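Local coordinates for aminotransferase (Psychrobacter arcticus 273-4, PDB 3IF2), which probably catalyses pyridoxal 5'-phosphate-dependent amino-group transfer, perhaps between valine and pyruvate, at residues Ser18-Asp23 and Asp381-Leu386; Tyr398-Pro401 and Asp407-His410; Lys346-Ala351 and Leu368-Lys373. One frame throughout, in Å; residues are numbered along the deposited sequence.

Contact 1: residues Ser18-Asp23 and Asp381-Leu386; sequences SQLMDD and DLYERL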
ATOM      1  N   SER A  18     -19.696  -1.647  -1.362  1.00 50.45           N
ATOM      2  CA  SER A  18     -19.402  -0.423  -0.572  1.00 50.38           C
ATOM      3  C   SER A  18     -20.512  -0.129   0.485  1.00 50.33           C
ATOM      4  O   SER A  18     -20.180   0.241   1.613  1.00 49.35           O
ATOM      5  CB  SER A  18     -19.111   0.805  -1.455  1.00 49.76           C
ATOM      6  OG  SER A  18     -20.283   1.308  -2.057  1.00 50.24           O
ATOM      7  N   GLN A  19     -21.791  -0.325   0.131  1.00 50.57           N
ATOM      8  CA  GLN A  19     -22.916  -0.142   1.084  1.00 51.34           C
ATOM      9  C   GLN A  19     -22.893  -1.195   2.212  1.00 51.05           C
ATOM     10  O   GLN A  19     -23.158  -0.868   3.366  1.00 51.24           O
ATOM     11  CB  GLN A  19     -24.286  -0.054   0.368  1.00 52.19           C
ATOM     12  CG  GLN A  19     -24.503   1.332  -0.295  1.00 53.54           C
ATOM     13  CD  GLN A  19     -25.695   1.435  -1.283  1.00 54.36           C
ATOM     14  OE1 GLN A  19     -26.557   0.552  -1.367  1.00 54.96           O
ATOM     15  NE2 GLN A  19     -25.731   2.539  -2.034  1.00 54.18           N
ATOM     16  N   LEU A  20     -22.534  -2.431   1.886  1.00 50.87           N
ATOM     17  CA  LEU A  20     -22.363  -3.486   2.889  1.00 51.38           C
ATOM     18  C   LEU A  20     -21.167  -3.118   3.796  1.00 52.82           C
ATOM     19  O   LEU A  20     -21.296  -3.159   5.016  1.00 53.26           O
ATOM     20  CB  LEU A  20     -22.157  -4.859   2.215  1.00 50.75           C
ATOM     21  CG  LEU A  20     -22.000  -6.144   3.053  1.00 50.55           C
ATOM     22  CD1 LEU A  20     -23.289  -6.530   3.799  1.00 49.63           C
ATOM     23  CD2 LEU A  20     -21.539  -7.296   2.167  1.00 49.94           C
HETATM   24  N   MSE A  21     -20.033  -2.732   3.200  1.00 54.24           N
HETATM   25  CA  MSE A  21     -18.834  -2.328   3.960  1.00 55.82           C
HETATM   26  C   MSE A  21     -19.071  -1.121   4.875  1.00 55.46           C
HETATM   27  O   MSE A  21     -18.483  -1.057   5.951  1.00 55.44           O
HETATM   28  CB  MSE A  21     -17.609  -2.094   3.046  1.00 57.53           C
HETATM   29  CG  MSE A  21     -17.061  -3.365   2.364  1.00 59.39           C
HETATM   30 SE   MSE A  21     -16.769  -4.883   3.598  0.75 62.90          SE
HETATM   31  CE  MSE A  21     -15.188  -4.096   4.566  1.00 61.95           C
ATOM     32  N   ASP A  22     -19.936  -0.199   4.455  1.00 55.33           N
ATOM     33  CA  ASP A  22     -20.324   0.960   5.277  1.00 55.42           C
ATOM     34  C   ASP A  22     -21.132   0.523   6.504  1.00 55.88           C
ATOM     35  O   ASP A  22     -20.840   0.965   7.617  1.00 56.12           O
ATOM     36  CB  ASP A  22     -21.121   2.012   4.466  1.00 55.02           C
ATOM     37  CG  ASP A  22     -20.261   2.769   3.442  1.00 54.61           C
ATOM     38  OD1 ASP A  22     -19.034   2.923   3.629  1.00 54.46           O
ATOM     39  OD2 ASP A  22     -20.828   3.226   2.434  1.00 54.60           O
ATOM     40  N   ASP A  23     -22.124  -0.345   6.301  1.00 56.14           N
ATOM     41  CA  ASP A  23     -22.938  -0.885   7.413  1.00 56.73           C
ATOM     42  C   ASP A  23     -22.100  -1.674   8.437  1.00 57.37           C
ATOM     43  O   ASP A  23     -22.336  -1.578   9.643  1.00 56.73           O
ATOM     44  CB  ASP A  23     -24.072  -1.765   6.880  1.00 56.57           C
ATOM     45  CG  ASP A  23     -25.118  -0.985   6.103  1.00 56.55           C
ATOM     46  OD1 ASP A  23     -25.027   0.253   5.992  1.00 56.85           O
ATOM     47  OD2 ASP A  23     -26.054  -1.616   5.592  1.00 56.68           O
ATOM     48  N   ASP A 381     -32.121  -9.936   2.160  1.00 42.40           N
ATOM     49  CA  ASP A 381     -33.274  -9.521   2.962  1.00 43.63           C
ATOM     50  C   ASP A 381     -33.105 -10.036   4.401  1.00 43.10           C
ATOM     51  O   ASP A 381     -33.391  -9.306   5.355  1.00 43.53           O
ATOM     52  CB  ASP A 381     -34.568 -10.049   2.331  1.00 45.64           C
ATOM     53  CG  ASP A 381     -35.749  -9.121   2.533  1.00 47.40           C
ATOM     54  OD1 ASP A 381     -35.975  -8.648   3.681  1.00 48.94           O
ATOM     55  OD2 ASP A 381     -36.459  -8.887   1.525  1.00 47.77           O
ATOM     56  N   LEU A 382     -32.653 -11.289   4.549  1.00 41.86           N
ATOM     57  CA  LEU A 382     -32.322 -11.861   5.864  1.00 40.76           C
ATOM     58  C   LEU A 382     -31.282 -10.984   6.572  1.00 40.00           C
ATOM     59  O   LEU A 382     -31.447 -10.662   7.731  1.00 39.76           O
ATOM     60  CB  LEU A 382     -31.792 -13.299   5.741  1.00 40.13           C
ATOM     61  CG  LEU A 382     -31.408 -14.068   7.011  1.00 39.01           C
ATOM     62  CD1 LEU A 382     -32.574 -14.052   7.969  1.00 38.70           C
ATOM     63  CD2 LEU A 382     -30.964 -15.507   6.685  1.00 37.74           C
ATOM     64  N   TYR A 383     -30.235 -10.593   5.855  1.00 40.19           N
ATOM     65  CA  TYR A 383     -29.196  -9.686   6.382  1.00 40.65           C
ATOM     66  C   TYR A 383     -29.773  -8.392   6.979  1.00 41.19           C
ATOM     67  O   TYR A 383     -29.358  -7.981   8.056  1.00 40.80           O
ATOM     68  CB  TYR A 383     -28.147  -9.373   5.301  1.00 40.49           C
ATOM     69  CG  TYR A 383     -27.333  -8.126   5.541  1.00 40.48           C
ATOM     70  CD1 TYR A 383     -26.199  -8.149   6.357  1.00 40.61           C
ATOM     71  CD2 TYR A 383     -27.691  -6.908   4.938  1.00 40.63           C
ATOM     72  CE1 TYR A 383     -25.441  -6.977   6.582  1.00 40.33           C
ATOM     73  CE2 TYR A 383     -26.943  -5.736   5.156  1.00 40.45           C
ATOM     74  CZ  TYR A 383     -25.831  -5.782   5.981  1.00 40.23           C
ATOM     75  OH  TYR A 383     -25.120  -4.638   6.185  1.00 40.93           O
ATOM     76  N   GLU A 384     -30.730  -7.778   6.277  1.00 42.69           N
ATOM     77  CA  GLU A 384     -31.379  -6.534   6.734  1.00 43.04           C
ATOM     78  C   GLU A 384     -32.179  -6.755   8.011  1.00 42.51           C
ATOM     79  O   GLU A 384     -32.138  -5.925   8.916  1.00 42.44           O
ATOM     80  CB  GLU A 384     -32.300  -5.932   5.647  1.00 43.52           C
ATOM     81  CG  GLU A 384     -31.593  -5.461   4.361  1.00 44.34           C
ATOM     82  CD  GLU A 384     -30.676  -4.239   4.521  1.00 45.06           C
ATOM     83  OE1 GLU A 384     -30.898  -3.424   5.448  1.00 45.87           O
ATOM     84  OE2 GLU A 384     -29.739  -4.087   3.691  1.00 45.07           O
ATOM     85  N   ARG A 385     -32.904  -7.869   8.074  1.00 42.72           N
ATOM     86  CA  ARG A 385     -33.722  -8.205   9.254  1.00 43.47           C
ATOM     87  C   ARG A 385     -32.878  -8.486  10.487  1.00 43.32           C
ATOM     88  O   ARG A 385     -33.212  -8.017  11.578  1.00 43.80           O
ATOM     89  CB  ARG A 385     -34.636  -9.392   8.971  1.00 43.87           C
ATOM     90  CG  ARG A 385     -35.765  -9.047   8.019  1.00 44.34           C
ATOM     91  CD  ARG A 385     -36.371 -10.303   7.446  1.00 44.84           C
ATOM     92  NE  ARG A 385     -37.292  -9.989   6.354  1.00 44.97           N
ATOM     93  CZ  ARG A 385     -38.612 -10.199   6.324  1.00 44.51           C
ATOM     94  NH1 ARG A 385     -39.275 -10.804   7.322  1.00 43.58           N
ATOM     95  NH2 ARG A 385     -39.274  -9.834   5.226  1.00 44.55           N
ATOM     96  N   LEU A 386     -31.801  -9.252  10.300  1.00 42.98           N
ATOM     97  CA  LEU A 386     -30.835  -9.544  11.374  1.00 42.13           C
ATOM     98  C   LEU A 386     -30.127  -8.255  11.834  1.00 42.39           C
ATOM     99  O   LEU A 386     -29.966  -8.051  13.044  1.00 41.87           O
ATOM    100  CB  LEU A 386     -29.815 -10.604  10.934  1.00 41.02           C
ATOM    101  CG  LEU A 386     -30.327 -12.001  10.591  1.00 40.36           C
ATOM    102  CD1 LEU A 386     -29.242 -12.813   9.906  1.00 39.65           C
ATOM    103  CD2 LEU A 386     -30.844 -12.709  11.827  1.00 40.70           C
TER
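Tyr-383 OH donates a hydrogen bond to Asp-23 OD2 at 3.2 Å, the one polar bond between residues 18-23 and 381-386. It joins two helices far apart in sequence, the near-N-terminal helix 16-29 and helix 379-388 of the C-terminal part of this class I/II aminotransferase. The nearest CA atoms, of Leu-20 and Tyr-383, are 9.9 Å apart, and the tyrosine side chain spans that distance. Its CG lies anti to the backbone N (chi1 160°), which carries the ring across to helix 16-29. The carboxylate of Asp-23 is nearly coplanar with the ring, their planes 7° apart, and OD2 accepts through its anti lone pair. Lys-387 NZ forms a salt bridge with Glu-384 OE1 and a long, weak ion pair with Asp-23 OD2, and so probably offsets some of the negative charge gathered here. Leu-20 supplies the apolar half of the contact and also packs on Val-394 and Pro-395; Pro-395 touches Tyr-383 too. Over one face of the tyrosine ring, Leu-20 CD1 makes a CH-pi contact 3.9 Å from the centroid, displaced toward the hydroxyl end, where it approaches CZ to 3.4 Å.

Contact 2: residues Tyr398-Pro401 and Asp407-His410; sequences YFFP and DYQH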
ATOM      1  N   TYR A 398     -22.885 -11.325  -2.795  1.00 37.50           N
ATOM      2  CA  TYR A 398     -21.639 -10.588  -3.071  1.00 37.64           C
ATOM      3  C   TYR A 398     -20.391 -11.458  -3.277  1.00 36.49           C
ATOM      4  O   TYR A 398     -19.315 -10.913  -3.553  1.00 35.69           O
ATOM      5  CB  TYR A 398     -21.376  -9.547  -1.965  1.00 39.05           C
ATOM      6  CG  TYR A 398     -22.534  -8.594  -1.767  1.00 40.69           C
ATOM      7  CD1 TYR A 398     -23.000  -7.797  -2.835  1.00 40.95           C
ATOM      8  CD2 TYR A 398     -23.186  -8.485  -0.524  1.00 41.47           C
ATOM      9  CE1 TYR A 398     -24.100  -6.911  -2.673  1.00 41.72           C
ATOM     10  CE2 TYR A 398     -24.284  -7.589  -0.344  1.00 41.93           C
ATOM     11  CZ  TYR A 398     -24.731  -6.812  -1.428  1.00 42.12           C
ATOM     12  OH  TYR A 398     -25.786  -5.947  -1.267  1.00 42.74           O
ATOM     13  N   PHE A 399     -20.530 -12.782  -3.191  1.00 35.71           N
ATOM     14  CA  PHE A 399     -19.398 -13.709  -3.311  1.00 35.88           C
ATOM     15  C   PHE A 399     -19.338 -14.450  -4.646  1.00 36.08           C
ATOM     16  O   PHE A 399     -18.752 -15.522  -4.725  1.00 37.69           O
ATOM     17  CB  PHE A 399     -19.400 -14.706  -2.126  1.00 35.92           C
ATOM     18  CG  PHE A 399     -19.181 -14.072  -0.789  1.00 34.60           C
ATOM     19  CD1 PHE A 399     -17.900 -13.915  -0.279  1.00 34.70           C
ATOM     20  CD2 PHE A 399     -20.253 -13.659  -0.028  1.00 34.76           C
ATOM     21  CE1 PHE A 399     -17.679 -13.331   0.986  1.00 34.96           C
ATOM     22  CE2 PHE A 399     -20.064 -13.084   1.228  1.00 35.86           C
ATOM     23  CZ  PHE A 399     -18.761 -12.911   1.743  1.00 35.43           C
ATOM     24  N   PHE A 400     -19.887 -13.862  -5.702  1.00 36.26           N
ATOM     25  CA  PHE A 400     -19.869 -14.446  -7.040  1.00 36.18           C
ATOM     26  C   PHE A 400     -19.375 -13.358  -7.997  1.00 37.39           C
ATOM     27  O   PHE A 400     -20.182 -12.731  -8.676  1.00 38.18           O
ATOM     28  CB  PHE A 400     -21.274 -14.943  -7.409  1.00 35.53           C
ATOM     29  CG  PHE A 400     -21.799 -16.052  -6.523  1.00 33.71           C
ATOM     30  CD1 PHE A 400     -22.498 -15.761  -5.353  1.00 33.50           C
ATOM     31  CD2 PHE A 400     -21.612 -17.381  -6.871  1.00 32.98           C
ATOM     32  CE1 PHE A 400     -23.006 -16.797  -4.525  1.00 33.29           C
ATOM     33  CE2 PHE A 400     -22.116 -18.420  -6.071  1.00 32.88           C
ATOM     34  CZ  PHE A 400     -22.810 -18.125  -4.889  1.00 32.80           C
ATOM     35  N   PRO A 401     -18.047 -13.081  -8.000  1.00 38.84           N
ATOM     36  CA  PRO A 401     -17.489 -12.064  -8.882  1.00 39.33           C
ATOM     37  C   PRO A 401     -17.655 -12.423 -10.351  1.00 39.87           C
ATOM     38  O   PRO A 401     -17.382 -13.561 -10.743  1.00 40.07           O
ATOM     39  CB  PRO A 401     -15.994 -12.050  -8.515  1.00 39.38           C
ATOM     40  CG  PRO A 401     -15.926 -12.595  -7.212  1.00 39.26           C
ATOM     41  CD  PRO A 401     -16.996 -13.612  -7.112  1.00 39.06           C
ATOM     42  N   ASP A 407     -30.848 -13.533 -11.198  1.00 34.01           N
ATOM     43  CA  ASP A 407     -31.751 -14.713 -11.262  1.00 33.81           C
ATOM     44  C   ASP A 407     -30.973 -16.016 -10.966  1.00 33.60           C
ATOM     45  O   ASP A 407     -31.076 -17.001 -11.688  1.00 32.75           O
ATOM     46  CB  ASP A 407     -32.501 -14.764 -12.614  1.00 32.77           C
ATOM     47  CG  ASP A 407     -33.611 -15.822 -12.651  1.00 32.02           C
ATOM     48  OD1 ASP A 407     -34.243 -16.104 -11.619  1.00 31.44           O
ATOM     49  OD2 ASP A 407     -33.846 -16.385 -13.730  1.00 31.96           O
ATOM     50  N   TYR A 408     -30.187 -15.988  -9.890  1.00 34.55           N
ATOM     51  CA  TYR A 408     -29.381 -17.131  -9.437  1.00 34.77           C
ATOM     52  C   TYR A 408     -29.873 -17.471  -8.034  1.00 35.25           C
ATOM     53  O   TYR A 408     -29.453 -16.831  -7.072  1.00 35.83           O
ATOM     54  CB  TYR A 408     -27.874 -16.773  -9.487  1.00 34.76           C
ATOM     55  CG  TYR A 408     -26.872 -17.885  -9.145  1.00 34.67           C
ATOM     56  CD1 TYR A 408     -27.239 -19.246  -9.114  1.00 34.21           C
ATOM     57  CD2 TYR A 408     -25.519 -17.589  -8.966  1.00 34.90           C
ATOM     58  CE1 TYR A 408     -26.313 -20.259  -8.847  1.00 34.24           C
ATOM     59  CE2 TYR A 408     -24.578 -18.616  -8.685  1.00 35.30           C
ATOM     60  CZ  TYR A 408     -24.999 -19.948  -8.627  1.00 34.79           C
ATOM     61  OH  TYR A 408     -24.116 -20.972  -8.378  1.00 35.09           O
ATOM     62  N   GLN A 409     -30.786 -18.451  -7.940  1.00 35.05           N
ATOM     63  CA  GLN A 409     -31.410 -18.865  -6.669  1.00 35.45           C
ATOM     64  C   GLN A 409     -30.385 -19.136  -5.572  1.00 35.25           C
ATOM     65  O   GLN A 409     -30.459 -18.547  -4.500  1.00 35.28           O
ATOM     66  CB  GLN A 409     -32.307 -20.104  -6.875  1.00 35.80           C
ATOM     67  CG  GLN A 409     -32.985 -20.678  -5.611  1.00 36.03           C
ATOM     68  CD  GLN A 409     -33.854 -21.914  -5.873  1.00 36.18           C
ATOM     69  OE1 GLN A 409     -34.376 -22.102  -6.967  1.00 36.45           O
ATOM     70  NE2 GLN A 409     -34.032 -22.748  -4.839  1.00 35.43           N
ATOM     71  N   HIS A 410     -29.421 -19.997  -5.872  1.00 35.20           N
ATOM     72  CA  HIS A 410     -28.398 -20.382  -4.908  1.00 35.61           C
ATOM     73  C   HIS A 410     -27.622 -19.184  -4.324  1.00 35.73           C
ATOM     74  O   HIS A 410     -27.334 -19.177  -3.127  1.00 36.11           O
ATOM     75  CB  HIS A 410     -27.439 -21.411  -5.509  1.00 35.77           C
ATOM     76  CG  HIS A 410     -26.531 -22.046  -4.498  1.00 36.48           C
ATOM     77  ND1 HIS A 410     -26.969 -22.991  -3.596  1.00 35.89           N
ATOM     78  CD2 HIS A 410     -25.209 -21.877  -4.256  1.00 35.93           C
ATOM     79  CE1 HIS A 410     -25.957 -23.374  -2.842  1.00 36.05           C
ATOM     80  NE2 HIS A 410     -24.878 -22.719  -3.227  1.00 36.08           N
TER
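With chi1 of -63°, Phe-400 holds CG anti to its carbonyl carbon, while Tyr-408 turns CG anti to the amide nitrogen (chi1 -176°); each ring is thereby swung into the space between the two backbones. The result is a T-shaped (edge-to-face) aromatic pair inside the long loop that links strands 394-395 and 414-418. Two measurements support that reading: the centroids are 5.2 Å apart and the planes meet at 69°, so that Tyr-408 presents its edge to one face of Phe-400. The backbones themselves stay distant, with CA of Phe-400 and CA of Tyr-408 10.2 Å apart, and the joining is done by side chains. A third ring, that of His-410, borders Phe-400, with CD2 4.5 Å from Phe-400 CZ. The imidazole is tied to the sheet from which the loop springs by a hydrogen bond between NE2 and Tyr-189 OH and by an edge-to-face contact with Trp-371. A serine in place of Tyr-408 would probably leave that face of Phe-400 without its aromatic partner and let the two arms of the loop move more independently. The touching edge is narrow: Tyr-408 CE2 sits 3.6 Å from Phe-400 CE2 and 3.7 Å from Phe-400 CD2.

Contact 3: residues Lys346-Ala351 and Leu368-Lys373; sequences KLLKQA and LWLWFK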
ATOM      1  N   LYS A 346     -22.535 -27.221  16.424  1.00 35.93           N
ATOM      2  CA  LYS A 346     -23.342 -27.738  17.551  1.00 36.71           C
ATOM      3  C   LYS A 346     -24.527 -26.793  17.744  1.00 35.95           C
ATOM      4  O   LYS A 346     -25.688 -27.224  17.647  1.00 35.86           O
ATOM      5  CB  LYS A 346     -22.466 -27.787  18.838  1.00 38.68           C
ATOM      6  CG  LYS A 346     -23.044 -28.231  20.216  1.00 39.48           C
ATOM      7  CD  LYS A 346     -22.760 -29.699  20.561  1.00 41.73           C
ATOM      8  CE  LYS A 346     -22.608 -29.938  22.093  1.00 42.74           C
ATOM      9  NZ  LYS A 346     -23.753 -29.417  22.907  1.00 43.54           N
ATOM     10  N   LEU A 347     -24.212 -25.506  17.946  1.00 34.55           N
ATOM     11  CA  LEU A 347     -25.216 -24.455  18.178  1.00 33.88           C
ATOM     12  C   LEU A 347     -26.202 -24.282  17.015  1.00 33.94           C
ATOM     13  O   LEU A 347     -27.399 -24.126  17.259  1.00 34.27           O
ATOM     14  CB  LEU A 347     -24.556 -23.117  18.520  1.00 32.78           C
ATOM     15  CG  LEU A 347     -23.705 -23.026  19.793  1.00 32.10           C
ATOM     16  CD1 LEU A 347     -23.011 -21.646  19.787  1.00 31.26           C
ATOM     17  CD2 LEU A 347     -24.481 -23.279  21.084  1.00 30.29           C
ATOM     18  N   LEU A 348     -25.710 -24.349  15.776  1.00 34.30           N
ATOM     19  CA  LEU A 348     -26.572 -24.235  14.576  1.00 35.18           C
ATOM     20  C   LEU A 348     -27.539 -25.416  14.489  1.00 35.64           C
ATOM     21  O   LEU A 348     -28.712 -25.218  14.182  1.00 35.31           O
ATOM     22  CB  LEU A 348     -25.764 -24.073  13.265  1.00 35.06           C
ATOM     23  CG  LEU A 348     -25.063 -22.729  13.041  1.00 35.01           C
ATOM     24  CD1 LEU A 348     -24.116 -22.818  11.884  1.00 35.63           C
ATOM     25  CD2 LEU A 348     -26.051 -21.616  12.795  1.00 35.11           C
ATOM     26  N   LYS A 349     -27.051 -26.621  14.791  1.00 36.74           N
ATOM     27  CA  LYS A 349     -27.904 -27.822  14.832  1.00 37.54           C
ATOM     28  C   LYS A 349     -28.938 -27.818  15.967  1.00 37.67           C
ATOM     29  O   LYS A 349     -29.943 -28.478  15.833  1.00 37.90           O
ATOM     30  CB  LYS A 349     -27.085 -29.125  14.802  1.00 38.14           C
ATOM     31  CG  LYS A 349     -26.437 -29.359  13.422  1.00 39.09           C
ATOM     32  CD  LYS A 349     -25.941 -30.786  13.205  1.00 39.76           C
ATOM     33  CE  LYS A 349     -25.608 -31.052  11.714  1.00 40.56           C
ATOM     34  NZ  LYS A 349     -26.773 -30.947  10.749  1.00 39.96           N
ATOM     35  N   GLN A 350     -28.712 -27.091  17.062  1.00 38.37           N
ATOM     36  CA  GLN A 350     -29.740 -26.950  18.126  1.00 38.50           C
ATOM     37  C   GLN A 350     -30.820 -25.965  17.696  1.00 38.35           C
ATOM     38  O   GLN A 350     -31.983 -26.175  18.002  1.00 38.56           O
ATOM     39  CB  GLN A 350     -29.154 -26.481  19.452  1.00 38.65           C
ATOM     40  CG  GLN A 350     -28.328 -27.531  20.128  1.00 39.64           C
ATOM     41  CD  GLN A 350     -27.449 -27.002  21.271  1.00 40.56           C
ATOM     42  OE1 GLN A 350     -27.293 -25.785  21.477  1.00 40.84           O
ATOM     43  NE2 GLN A 350     -26.845 -27.933  22.004  1.00 40.84           N
ATOM     44  N   ALA A 351     -30.419 -24.880  17.029  1.00 38.91           N
ATOM     45  CA  ALA A 351     -31.345 -23.841  16.541  1.00 38.76           C
ATOM     46  C   ALA A 351     -32.202 -24.342  15.350  1.00 38.78           C
ATOM     47  O   ALA A 351     -33.426 -24.387  15.424  1.00 38.30           O
ATOM     48  CB  ALA A 351     -30.556 -22.582  16.154  1.00 38.22           C
ATOM     49  N   LEU A 368     -18.128 -20.146   8.706  1.00 32.41           N
ATOM     50  CA  LEU A 368     -19.109 -21.192   8.346  1.00 33.91           C
ATOM     51  C   LEU A 368     -20.026 -20.580   7.233  1.00 34.57           C
ATOM     52  O   LEU A 368     -20.445 -19.401   7.307  1.00 34.78           O
ATOM     53  CB  LEU A 368     -19.908 -21.729   9.549  1.00 33.63           C
ATOM     54  CG  LEU A 368     -19.160 -22.701  10.487  1.00 33.51           C
ATOM     55  CD1 LEU A 368     -19.993 -23.003  11.700  1.00 33.40           C
ATOM     56  CD2 LEU A 368     -18.767 -23.990   9.807  1.00 33.20           C
ATOM     57  N   TRP A 369     -20.295 -21.380   6.208  1.00 34.68           N
ATOM     58  CA  TRP A 369     -21.125 -20.995   5.060  1.00 35.36           C
ATOM     59  C   TRP A 369     -22.417 -21.796   5.174  1.00 34.78           C
ATOM     60  O   TRP A 369     -22.394 -23.016   5.008  1.00 33.23           O
ATOM     61  CB  TRP A 369     -20.356 -21.311   3.786  1.00 35.81           C
ATOM     62  CG  TRP A 369     -20.992 -20.960   2.475  1.00 36.24           C
ATOM     63  CD1 TRP A 369     -21.469 -21.832   1.538  1.00 36.15           C
ATOM     64  CD2 TRP A 369     -21.169 -19.657   1.930  1.00 36.21           C
ATOM     65  NE1 TRP A 369     -21.937 -21.154   0.459  1.00 35.74           N
ATOM     66  CE2 TRP A 369     -21.778 -19.814   0.672  1.00 35.59           C
ATOM     67  CE3 TRP A 369     -20.887 -18.362   2.390  1.00 36.21           C
ATOM     68  CZ2 TRP A 369     -22.095 -18.730  -0.147  1.00 36.04           C
ATOM     69  CZ3 TRP A 369     -21.216 -17.273   1.573  1.00 35.62           C
ATOM     70  CH2 TRP A 369     -21.812 -17.471   0.319  1.00 35.83           C
ATOM     71  N   LEU A 370     -23.511 -21.088   5.485  1.00 34.65           N
ATOM     72  CA  LEU A 370     -24.829 -21.670   5.750  1.00 35.43           C
ATOM     73  C   LEU A 370     -25.725 -21.518   4.531  1.00 36.24           C
ATOM     74  O   LEU A 370     -25.807 -20.416   3.988  1.00 36.14           O
ATOM     75  CB  LEU A 370     -25.494 -20.973   6.955  1.00 35.46           C
ATOM     76  CG  LEU A 370     -25.023 -21.299   8.389  1.00 35.53           C
ATOM     77  CD1 LEU A 370     -23.531 -21.383   8.522  1.00 35.03           C
ATOM     78  CD2 LEU A 370     -25.579 -20.282   9.381  1.00 35.51           C
ATOM     79  N   TRP A 371     -26.374 -22.621   4.120  1.00 36.26           N
ATOM     80  CA  TRP A 371     -27.317 -22.668   2.977  1.00 35.84           C
ATOM     81  C   TRP A 371     -28.736 -23.035   3.456  1.00 35.54           C
ATOM     82  O   TRP A 371     -28.975 -24.154   3.890  1.00 35.36           O
ATOM     83  CB  TRP A 371     -26.800 -23.654   1.920  1.00 35.69           C
ATOM     84  CG  TRP A 371     -27.711 -23.930   0.732  1.00 35.70           C
ATOM     85  CD1 TRP A 371     -28.646 -23.085   0.178  1.00 36.21           C
ATOM     86  CD2 TRP A 371     -27.679 -25.084  -0.112  1.00 35.55           C
ATOM     87  NE1 TRP A 371     -29.248 -23.676  -0.913  1.00 35.66           N
ATOM     88  CE2 TRP A 371     -28.667 -24.898  -1.124  1.00 35.48           C
ATOM     89  CE3 TRP A 371     -26.925 -26.269  -0.112  1.00 35.48           C
ATOM     90  CZ2 TRP A 371     -28.919 -25.858  -2.121  1.00 34.95           C
ATOM     91  CZ3 TRP A 371     -27.183 -27.239  -1.110  1.00 35.55           C
ATOM     92  CH2 TRP A 371     -28.179 -27.021  -2.096  1.00 35.13           C
ATOM     93  N   PHE A 372     -29.648 -22.068   3.372  1.00 35.81           N
ATOM     94  CA  PHE A 372     -31.054 -22.230   3.732  1.00 35.98           C
ATOM     95  C   PHE A 372     -31.813 -22.626   2.465  1.00 36.18           C
ATOM     96  O   PHE A 372     -32.176 -21.752   1.680  1.00 35.98           O
ATOM     97  CB  PHE A 372     -31.614 -20.916   4.309  1.00 35.91           C
ATOM     98  CG  PHE A 372     -30.821 -20.370   5.460  1.00 36.11           C
ATOM     99  CD1 PHE A 372     -30.840 -21.008   6.698  1.00 36.72           C
ATOM    100  CD2 PHE A 372     -30.075 -19.202   5.326  1.00 36.12           C
ATOM    101  CE1 PHE A 372     -30.104 -20.501   7.774  1.00 36.51           C
ATOM    102  CE2 PHE A 372     -29.345 -18.689   6.393  1.00 36.05           C
ATOM    103  CZ  PHE A 372     -29.358 -19.339   7.617  1.00 36.16           C
ATOM    104  N   LYS A 373     -32.026 -23.930   2.248  1.00 36.78           N
ATOM    105  CA  LYS A 373     -32.775 -24.403   1.058  1.00 38.10           C
ATOM    106  C   LYS A 373     -34.213 -23.838   1.047  1.00 38.06           C
ATOM    107  O   LYS A 373     -34.904 -23.930   2.055  1.00 37.73           O
ATOM    108  CB  LYS A 373     -32.850 -25.947   0.963  1.00 38.75           C
ATOM    109  CG  LYS A 373     -31.575 -26.753   0.550  1.00 39.32           C
ATOM    110  CD  LYS A 373     -31.950 -28.275   0.540  1.00 40.02           C
ATOM    111  CE  LYS A 373     -30.800 -29.272   0.244  1.00 40.45           C
ATOM    112  NZ  LYS A 373     -30.427 -29.485  -1.186  1.00 40.42           N
TER
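Leu-348 overlaps Leu-370 with both of its methyl groups. CD1 lies 3.7 Å from Leu-370 CD1 and 3.9 Å from Leu-370 CD2, while CD2 of Leu-348 meets Leu-370 CD2 at 3.7 Å, so the two branched ends meet tip to tip and each methyl of one has a partner on the other. This is helix-on-sheet packing: the last turns of the long helix 324-351 lie against strand 367-372, an inner strand of the six-stranded mixed sheet that also holds strands 357-360 and 414-418. CA of Leu-348 and CA of Leu-370 are 9.4 Å apart, a gap filled by the two side chains. In both leucines CG stands anti to the carbonyl carbon (chi1 -72° in Leu-348, -76° in Leu-370), and each side chain sets out toward the other segment. Leu-368, two residues back along the strand and therefore on the same sheet face, adds a lighter touch, its CD1 reaching Leu-348 CD1 at 4.1 Å. Leu-348 is thus a single helix residue set against two strand leucines. Met-417 of strand 414-418 and Ile-430 of helix 423-441 also pack on it, which extends the apolar layer. Trp-369 and Trp-371 project from the other sheet face, where their indole nitrogens bond to Tyr-189 and Glu-413. Lys-349 NZ, hydrogen-bonded to Glu-184 O, gives the helix a polar tie to the sheet. All three leucines are buried and purely aliphatic, so between the two segments the fit rests on methyl packing, through dispersion and exclusion of water.

How the contacts relate
From the N terminus, helix 16-29 opens contact 1, whose loop closes only at helix 379-388, 358 residues later. Contact 3 is nested within it: helix 324-351 leads through strand 357-360 into strand 367-372, closing a short loop before helix 379-388 begins. Contact 2 follows in series, closing a small loop between strands 394-395 and 414-418. The three also touch. Leu-382 CD2 meets Phe-372 CE2 at 3.6 Å between contacts 1 and 3, Leu-20 CD2 meets Tyr-398 CD2 at 3.4 Å between contacts 1 and 2, and between contacts 2 and 3 His-410 meets Trp-371 and Phe-399 meets Trp-369. Together they bind helix 16-29, the mixed sheet of strand 367-372 and its covering helices.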